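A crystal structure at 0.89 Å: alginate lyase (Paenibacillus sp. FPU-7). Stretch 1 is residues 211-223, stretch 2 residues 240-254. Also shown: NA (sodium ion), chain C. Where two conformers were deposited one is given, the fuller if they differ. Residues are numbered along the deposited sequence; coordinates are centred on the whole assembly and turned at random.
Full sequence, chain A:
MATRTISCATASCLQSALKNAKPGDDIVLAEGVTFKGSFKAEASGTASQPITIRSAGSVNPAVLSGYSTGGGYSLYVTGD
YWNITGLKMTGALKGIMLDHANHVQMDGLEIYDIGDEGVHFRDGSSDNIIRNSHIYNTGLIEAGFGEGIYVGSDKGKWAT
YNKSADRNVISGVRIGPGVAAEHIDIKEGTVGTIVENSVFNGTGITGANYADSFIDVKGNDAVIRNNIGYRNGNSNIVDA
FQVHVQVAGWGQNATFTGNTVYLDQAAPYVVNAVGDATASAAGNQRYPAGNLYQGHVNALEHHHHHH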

# COMPACT_ATOMS: atom_id res chain seq x y z
N ALA A 211 12.09 2.88 -10.21
CA ALA A 211 10.75 2.34 -10.08
C ALA A 211 10.22 1.98 -11.47
O ALA A 211 9.68 2.81 -12.21
N ASP A 212 10.43 0.72 -11.83
CA ASP A 212 10.27 0.27 -13.22
C ASP A 212 9.62 -1.11 -13.27
O ASP A 212 9.76 -1.83 -14.26
N SER A 213 8.85 -1.45 -12.24
CA SER A 213 8.11 -2.70 -12.19
C SER A 213 6.84 -2.46 -11.37
O SER A 213 6.74 -1.47 -10.63
N PHE A 214 5.86 -3.37 -11.48
CA PHE A 214 4.68 -3.27 -10.62
C PHE A 214 5.03 -3.40 -9.14
O PHE A 214 4.50 -2.69 -8.30
N ILE A 215 5.87 -4.41 -8.85
CA ILE A 215 6.27 -4.72 -7.49
C ILE A 215 7.78 -4.88 -7.49
O ILE A 215 8.36 -5.49 -8.40
N ASP A 216 8.43 -4.36 -6.45
CA ASP A 216 9.82 -4.69 -6.13
C ASP A 216 9.80 -5.33 -4.75
O ASP A 216 9.27 -4.75 -3.81
N VAL A 217 10.38 -6.53 -4.66
CA VAL A 217 10.41 -7.31 -3.43
C VAL A 217 11.82 -7.30 -2.88
O VAL A 217 12.72 -7.91 -3.47
N LYS A 218 12.00 -6.57 -1.82
CA LYS A 218 13.27 -6.53 -1.08
C LYS A 218 13.20 -7.19 0.32
O LYS A 218 14.21 -7.49 1.07
N GLY A 219 11.94 -7.44 0.81
CA GLY A 219 11.71 -8.20 2.02
C GLY A 219 11.76 -9.69 1.76
O GLY A 219 12.03 -10.14 0.65
N ASN A 220 11.52 -10.44 2.84
CA ASN A 220 11.55 -11.89 2.82
C ASN A 220 10.15 -12.47 2.95
O ASN A 220 9.23 -11.85 3.49
N ASP A 221 10.02 -13.71 2.46
CA ASP A 221 8.78 -14.48 2.62
C ASP A 221 7.57 -13.79 2.01
O ASP A 221 6.44 -14.01 2.46
N ALA A 222 7.78 -12.98 0.99
CA ALA A 222 6.65 -12.33 0.33
C ALA A 222 5.90 -13.36 -0.49
O ALA A 222 6.48 -14.27 -1.08
N VAL A 223 4.57 -13.24 -0.52
CA VAL A 223 3.70 -14.10 -1.30
C VAL A 223 2.90 -13.20 -2.23
O VAL A 223 2.10 -12.40 -1.77
N ALA A 240 7.62 -7.12 -14.89
CA ALA A 240 6.42 -7.13 -14.04
C ALA A 240 6.80 -7.03 -12.56
O ALA A 240 6.33 -6.16 -11.83
N PHE A 241 7.64 -7.98 -12.11
CA PHE A 241 8.01 -8.11 -10.72
C PHE A 241 9.53 -8.26 -10.63
O PHE A 241 10.13 -8.96 -11.46
N GLN A 242 10.12 -7.63 -9.63
CA GLN A 242 11.54 -7.75 -9.35
C GLN A 242 11.76 -8.19 -7.92
O GLN A 242 10.91 -7.95 -7.05
N VAL A 243 12.92 -8.80 -7.69
CA VAL A 243 13.39 -9.13 -6.35
C VAL A 243 14.83 -8.63 -6.26
O VAL A 243 15.61 -8.87 -7.19
N HIS A 244 15.17 -7.92 -5.19
CA HIS A 244 16.52 -7.36 -5.02
C HIS A 244 17.01 -7.63 -3.62
O HIS A 244 16.21 -7.70 -2.68
N VAL A 245 18.35 -7.71 -3.49
CA VAL A 245 19.03 -7.86 -2.21
C VAL A 245 19.70 -6.54 -1.83
O VAL A 245 20.74 -6.18 -2.40
N GLN A 246 19.14 -5.84 -0.86
CA GLN A 246 19.73 -4.61 -0.35
C GLN A 246 20.65 -4.84 0.83
O GLN A 246 21.53 -4.00 1.10
N VAL A 247 20.42 -5.93 1.56
CA VAL A 247 21.17 -6.36 2.73
C VAL A 247 21.24 -7.86 2.60
O VAL A 247 20.24 -8.49 2.24
N ALA A 248 22.43 -8.46 2.83
CA ALA A 248 22.56 -9.90 2.64
C ALA A 248 21.47 -10.67 3.41
O ALA A 248 21.14 -10.33 4.56
N GLY A 249 20.94 -11.71 2.77
CA GLY A 249 19.92 -12.53 3.37
C GLY A 249 18.52 -11.97 3.29
O GLY A 249 17.60 -12.60 3.80
N TRP A 250 18.37 -10.80 2.65
CA TRP A 250 17.06 -10.23 2.34
C TRP A 250 16.81 -10.39 0.84
O TRP A 250 17.66 -10.84 0.09
N GLY A 251 15.58 -10.08 0.42
CA GLY A 251 15.17 -10.43 -0.95
C GLY A 251 15.16 -11.93 -1.16
O GLY A 251 15.50 -12.41 -2.25
N GLN A 252 14.75 -12.67 -0.13
CA GLN A 252 14.79 -14.12 -0.12
C GLN A 252 13.40 -14.72 -0.03
O GLN A 252 12.50 -14.20 0.66
N ASN A 253 13.25 -15.88 -0.66
CA ASN A 253 12.04 -16.68 -0.54
C ASN A 253 10.80 -15.89 -0.92
O ASN A 253 9.79 -15.94 -0.24
N ALA A 254 10.86 -15.17 -2.04
CA ALA A 254 9.66 -14.56 -2.62
C ALA A 254 8.92 -15.61 -3.44
O ALA A 254 9.55 -16.36 -4.17

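Neighbouring parallel strands satisfy their backbones in a ladder, and where the ladder gives out, side chains and waters can take over; this alginate lyase is a worked example. Along 215-217 and 241-243 the ladder is intact: Gln-242 N donates to Ile-215 O (3.0 Å), Val-217 N to Gln-242 O (2.8 Å) and His-244 N to Val-217 O (3.0 Å). The face carrying Ile-215, Phe-241, Val-217 and Val-243 is apolar. Ile-215 (m, t) brings CD1 to 3.8 Å from Phe-241 CE1, and Val-217 (t) sets CG1 4.1 Å from Ala-254 CB. Ser-213, Phe-214 and Gln-246 point toward the other stretch, Phe-214 (m) placing CD2 3.8 Å from Ala-240 CB.

The face carrying Asp-216 and Gln-242 is polar. Asp-216 (t) accepts at OD1 from His-244 ND1 (2.7 Å), which meets it at the edge of the imidazole, while its OD2 takes a salt bridge from Lys-218 NZ (2.8 Å) and a hydrogen bond from water 3. Gln-242 (m, t) donates from NE2 to Asp-212 OD1 (2.9 Å). Sodium serves side-chain oxygens, with Gln-242 OE1 and Asp-212 OD1 (p rotamer) each 2.4 Å from NA. Waters 2, 3 and 7 are further ligands; water 2 also donates to Ser-213 OG, which itself donates to Ile-215 O (2.8 Å).

Beyond the strands, backbone bonds continue from Gly-251 N to Lys-218 O (3.0 Å, weak) and from Asp-221 N to Gln-252 O (3.1 Å). Asn-220 (m) fills one gap between them: Gln-252 N, 3.8 Å from Gly-219 O, donates instead to Asn-220 OD1 (2.9 Å). Its side chain starts sideways but its end comes nearer, and ND2, over one face of the Trp-250 ring, donates to Gly-249 O (2.9 Å). Water 5 bridges Gly-219 O, Ala-222 N and Gln-252 O; water 4 joins Lys-218 O to His-244 O and Gln-246 N. Finally, Asn-253 ND2 (t rotamer) donates to Asp-221 OD1 (2.9 Å), a nearly straight bond.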

# COMPACT_ATOMS: atom_id res chain seq x y z
CB ALA A 211 9.82 3.34 -9.40
CB ASP A 212 11.59 0.34 -13.98
CG ASP A 212 12.68 -0.54 -13.42
OD1 ASP A 212 12.46 -1.33 -12.50
OD2 ASP A 212 13.83 -0.38 -13.93
CB SER A 213 8.93 -3.83 -11.58
OG SER A 213 9.30 -3.52 -10.23
CB PHE A 214 3.63 -4.33 -10.96
CG PHE A 214 3.16 -4.38 -12.40
CD1 PHE A 214 2.57 -3.28 -13.03
CD2 PHE A 214 3.28 -5.56 -13.11
CE1 PHE A 214 2.14 -3.39 -14.35
CE2 PHE A 214 2.84 -5.65 -14.41
CZ PHE A 214 2.26 -4.57 -15.03
CB ILE A 215 5.61 -6.02 -6.96
CG1 ILE A 215 4.09 -5.94 -7.12
CG2 ILE A 215 6.02 -6.25 -5.50
CD1 ILE A 215 3.34 -7.18 -6.64
CB ASP A 216 10.73 -3.48 -6.15
CG ASP A 216 12.22 -3.82 -6.15
OD1 ASP A 216 12.55 -5.02 -6.34
OD2 ASP A 216 13.01 -2.87 -5.98
CB VAL A 217 9.95 -8.75 -3.62
CG1 VAL A 217 9.96 -9.48 -2.29
CG2 VAL A 217 8.59 -8.82 -4.29
CB LYS A 218 13.80 -5.11 -0.99
CG LYS A 218 14.42 -4.66 -2.30
CD LYS A 218 14.43 -3.19 -2.47
CE LYS A 218 13.02 -2.76 -2.73
NZ LYS A 218 12.93 -1.53 -3.55
CB ASN A 220 12.43 -12.46 3.92
CG ASN A 220 13.91 -12.26 3.62
OD1 ASN A 220 14.27 -11.68 2.59
ND2 ASN A 220 14.76 -12.72 4.51
CB ASP A 221 8.54 -14.89 4.07
CG ASP A 221 9.67 -15.71 4.67
OD1 ASP A 221 10.49 -16.26 3.90
OD2 ASP A 221 9.70 -15.79 5.92
CB ALA A 222 7.14 -11.20 -0.56
CB VAL A 223 2.79 -14.95 -0.41
CG1 VAL A 223 1.82 -15.76 -1.26
CG2 VAL A 223 3.62 -15.86 0.48
CB ALA A 240 5.57 -8.38 -14.28
CB PHE A 241 7.35 -9.34 -10.06
CG PHE A 241 5.85 -9.45 -10.31
CD1 PHE A 241 4.99 -8.42 -9.97
CD2 PHE A 241 5.32 -10.59 -10.87
CE1 PHE A 241 3.63 -8.53 -10.17
CE2 PHE A 241 3.95 -10.72 -11.08
CZ PHE A 241 3.11 -9.69 -10.74
CB GLN A 242 12.27 -6.42 -9.59
CG GLN A 242 12.18 -5.96 -11.04
CD GLN A 242 12.70 -4.58 -11.28
OE1 GLN A 242 12.92 -3.79 -10.35
NE2 GLN A 242 12.86 -4.23 -12.54
CB VAL A 243 13.31 -10.64 -6.04
CG1 VAL A 243 13.45 -10.90 -4.55
CG2 VAL A 243 12.02 -11.27 -6.56
CB HIS A 244 16.54 -5.84 -5.24
CG HIS A 244 16.33 -5.39 -6.65
ND1 HIS A 244 15.09 -5.08 -7.18
CD2 HIS A 244 17.23 -5.16 -7.63
CE1 HIS A 244 15.25 -4.67 -8.43
NE2 HIS A 244 16.53 -4.71 -8.72
CB VAL A 245 20.06 -9.00 -2.28
CG1 VAL A 245 20.70 -9.20 -0.92
CG2 VAL A 245 19.41 -10.29 -2.75
CB GLN A 246 18.62 -3.65 0.08
CG GLN A 246 17.71 -3.24 -1.03
CD GLN A 246 18.41 -2.83 -2.33
OE1 GLN A 246 18.51 -3.61 -3.30
NE2 GLN A 246 18.96 -1.64 -2.32
CB VAL A 247 20.42 -5.96 4.04
CG1 VAL A 247 21.16 -6.52 5.25
CG2 VAL A 247 20.25 -4.48 4.13
CB ALA A 248 23.94 -10.38 3.07
CB TRP A 250 16.97 -8.77 2.85
CG TRP A 250 17.01 -8.73 4.35
CD1 TRP A 250 18.12 -8.59 5.15
CD2 TRP A 250 15.91 -8.96 5.24
NE1 TRP A 250 17.76 -8.67 6.48
CE2 TRP A 250 16.42 -8.91 6.55
CE3 TRP A 250 14.55 -9.23 5.05
CZ2 TRP A 250 15.60 -9.14 7.67
CZ3 TRP A 250 13.75 -9.44 6.15
CH2 TRP A 250 14.28 -9.40 7.46
CB GLN A 252 15.65 -14.66 1.01
CG GLN A 252 17.08 -14.13 0.98
CD GLN A 252 17.83 -14.54 -0.27
OE1 GLN A 252 17.84 -15.68 -0.71
NE2 GLN A 252 18.49 -13.57 -0.89
CB ASN A 253 11.90 -17.30 0.86
CG ASN A 253 10.80 -18.34 0.92
OD1 ASN A 253 10.65 -19.16 -0.02
ND2 ASN A 253 10.04 -18.35 1.99
CB ALA A 254 10.05 -13.41 -3.53
NA NA C . 13.28 -1.44 -10.23
O HOH W 1 15.49 -2.38 -13.63
O HOH W 2 10.99 -1.31 -9.63
O HOH W 3 13.97 -1.29 -7.97
O HOH W 4 16.64 -6.85 -0.09
O HOH W 5 10.45 -12.31 -0.36
O HOH W 6 7.24 -16.69 0.04
O HOH W 7 15.55 -1.57 -10.86